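Local coordinates for protein transcriptional repressor PagR (Bacillus anthracis, PDB 2ZKZ) that represses transcription of the pagA and atxA genes, working as a DNA-binding dimer of the ArsR helix-turn-helix family, at residues P27-I32 and S59-K64. Residues are numbered along the deposited sequence; the frame is centred on the assembly and turned at random.
Sequences PMRLKI and SQHLCK
His61 points from helix 55-65 toward helix 27-39, its imidazole meeting Met28 and Arg29 while Ile32 touches its CB, a worked example of one side chain bridging two helices; the axes of 27-32 and 59-64 come within 10.4 Å at closest. The tight part of the contact lies along the ring edge. Arg29 sends its chain past CD2, with CG 3.4 Å from His61 CD2; the approach of Arg29 NE to the same carbon, 3.0 Å, is unusually short and doubtful, and is not a bond. The arginine runs extended from CG to NE, which carries the guanidinium beyond the ring and on to Lys64. Guanidinium and imidazole each meet the other at its edge, near its plane, with the planes 77° apart. On the CE1 side of the ring, Met28 contributes its CB, 3.8 Å from His61 CE1, while its selenium end turns away, and the residue also packs on Tyr11 of the second subunit. In this ArsR-type winged-helix fold, helix 55-65 overlaps the predicted helix-turn-helix motif and is probably the recognition helix; the contact seats it against helix 27-39, with the two segments crossing at -75°. Behind the imidazole the packing is purely apolar and more relaxed: Ile32 CD1 lies 4.0 Å from His61 CB, and Ile32 CG2 is 4.3 Å from Leu62 CD2, in a buried layer that Leu51 and Leu70 extend. The solvent side is different in kind. There CB of exposed Lys64 lies over one face of the guanidinium, Lys64 CG comes within 3.4 Å of Arg29 NH2, and a bend at chi2 (95°) leads the amine away. Like charge probably favours this divergence, which leaves Lys64 NZ 5.1 Å from Arg29 NH2. The guanidinium is held by a hydrogen bond from Arg29 NH1 to the carbonyl oxygen of Thr23.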
loop_
_atom_site.group_PDB
_atom_site.type_symbol
_atom_site.label_atom_id
_atom_site.label_comp_id
_atom_site.label_asym_id
_atom_site.label_seq_id
_atom_site.Cartn_x
_atom_site.Cartn_y
_atom_site.Cartn_z
ATOM N N PRO A 27 -4.582 3.192 -9.297
ATOM C CA PRO A 27 -4.050 2.539 -10.497
ATOM C C PRO A 27 -3.001 3.330 -11.279
ATOM O O PRO A 27 -1.913 2.829 -11.560
ATOM C CB PRO A 27 -5.307 2.279 -11.327
ATOM C CG PRO A 27 -6.321 2.002 -10.279
ATOM C CD PRO A 27 -6.051 3.086 -9.257
HETATM N N MSE A 28 -3.329 4.564 -11.636
HETATM C CA MSE A 28 -2.401 5.383 -12.405
HETATM C C MSE A 28 -1.175 5.793 -11.594
HETATM O O MSE A 28 -0.103 6.021 -12.155
HETATM C CB MSE A 28 -3.126 6.606 -12.966
HETATM C CG MSE A 28 -4.113 6.255 -14.084
HETATM SE SE MSE A 28 -3.293 5.241 -15.540
HETATM C CE MSE A 28 -3.857 3.458 -15.026
ATOM N N ARG A 29 -1.322 5.879 -10.275
ATOM C CA ARG A 29 -0.179 6.215 -9.443
ATOM C C ARG A 29 0.760 5.019 -9.400
ATOM O O ARG A 29 1.980 5.177 -9.402
ATOM C CB ARG A 29 -0.619 6.605 -8.031
ATOM C CG ARG A 29 -1.395 7.911 -8.008
ATOM C CD ARG A 29 -1.681 8.365 -6.603
ATOM N NE ARG A 29 -2.585 9.511 -6.596
ATOM C CZ ARG A 29 -3.011 10.108 -5.494
ATOM N NH1 ARG A 29 -2.608 9.671 -4.306
ATOM N NH2 ARG A 29 -3.856 11.124 -5.577
ATOM N N LEU A 30 0.204 3.814 -9.364
ATOM C CA LEU A 30 1.065 2.638 -9.360
ATOM C C LEU A 30 1.787 2.564 -10.710
ATOM O O LEU A 30 2.942 2.157 -10.776
ATOM C CB LEU A 30 0.250 1.364 -9.098
ATOM C CG LEU A 30 -0.271 1.233 -7.657
ATOM C CD1 LEU A 30 -1.165 -0.005 -7.522
ATOM C CD2 LEU A 30 0.915 1.144 -6.697
ATOM N N LYS A 31 1.105 2.965 -11.779
ATOM C CA LYS A 31 1.713 2.967 -13.107
ATOM C C LYS A 31 2.897 3.924 -13.123
ATOM O O LYS A 31 3.957 3.602 -13.647
ATOM C CB LYS A 31 0.722 3.434 -14.172
ATOM C CG LYS A 31 -0.218 2.374 -14.686
ATOM C CD LYS A 31 -0.558 2.640 -16.155
ATOM C CE LYS A 31 0.708 2.598 -17.011
ATOM N NZ LYS A 31 0.439 2.723 -18.472
ATOM N N ILE A 32 2.695 5.112 -12.568
ATOM C CA ILE A 32 3.753 6.114 -12.520
ATOM C C ILE A 32 4.963 5.565 -11.768
ATOM O O ILE A 32 6.093 5.659 -12.243
ATOM C CB ILE A 32 3.250 7.413 -11.843
ATOM C CG1 ILE A 32 2.200 8.075 -12.735
ATOM C CG2 ILE A 32 4.417 8.354 -11.561
ATOM C CD1 ILE A 32 1.544 9.325 -12.128
ATOM N N SER A 59 -0.475 15.813 -13.395
ATOM C CA SER A 59 0.067 16.796 -12.465
ATOM C C SER A 59 -0.516 16.630 -11.065
ATOM O O SER A 59 0.193 16.788 -10.072
ATOM C CB SER A 59 -0.213 18.219 -12.966
ATOM O OG SER A 59 0.487 18.477 -14.171
ATOM N N GLN A 60 -1.808 16.325 -10.986
ATOM C CA GLN A 60 -2.452 16.149 -9.690
ATOM C C GLN A 60 -1.894 14.926 -8.964
ATOM O O GLN A 60 -1.683 14.957 -7.754
ATOM C CB GLN A 60 -3.962 15.992 -9.847
ATOM C CG GLN A 60 -4.682 15.971 -8.514
ATOM C CD GLN A 60 -6.126 15.530 -8.624
ATOM O OE1 GLN A 60 -6.847 15.493 -7.629
ATOM N NE2 GLN A 60 -6.557 15.187 -9.834
ATOM N N HIS A 61 -1.683 13.838 -9.699
ATOM C CA HIS A 61 -1.122 12.639 -9.093
ATOM C C HIS A 61 0.285 12.945 -8.588
ATOM O O HIS A 61 0.634 12.609 -7.452
ATOM C CB HIS A 61 -1.087 11.495 -10.111
ATOM C CG HIS A 61 -2.405 10.805 -10.277
ATOM N ND1 HIS A 61 -2.922 10.466 -11.509
ATOM C CD2 HIS A 61 -3.316 10.400 -9.361
ATOM C CE1 HIS A 61 -4.098 9.884 -11.343
ATOM N NE2 HIS A 61 -4.360 9.834 -10.049
ATOM N N LEU A 62 1.095 13.591 -9.425
ATOM C CA LEU A 62 2.461 13.928 -9.023
ATOM C C LEU A 62 2.470 14.838 -7.801
ATOM O O LEU A 62 3.308 14.689 -6.912
ATOM C CB LEU A 62 3.213 14.586 -10.185
ATOM C CG LEU A 62 3.546 13.642 -11.347
ATOM C CD1 LEU A 62 4.054 14.436 -12.543
ATOM C CD2 LEU A 62 4.584 12.622 -10.901
ATOM N N CYS A 63 1.526 15.770 -7.753
ATOM C CA CYS A 63 1.432 16.695 -6.632
ATOM C C CYS A 63 1.170 15.932 -5.334
ATOM O O CYS A 63 1.824 16.163 -4.321
ATOM C CB CYS A 63 0.309 17.699 -6.886
ATOM S SG CYS A 63 0.134 18.928 -5.595
ATOM N N LYS A 64 0.217 15.005 -5.382
ATOM C CA LYS A 64 -0.137 14.199 -4.220
ATOM C C LYS A 64 1.001 13.259 -3.787
ATOM O O LYS A 64 1.191 13.005 -2.600
ATOM C CB LYS A 64 -1.375 13.365 -4.543
ATOM C CG LYS A 64 -2.377 13.249 -3.408
ATOM C CD LYS A 64 -3.470 14.298 -3.526
ATOM C CE LYS A 64 -4.566 14.058 -2.499
ATOM N NZ LYS A 64 -5.734 14.958 -2.709
#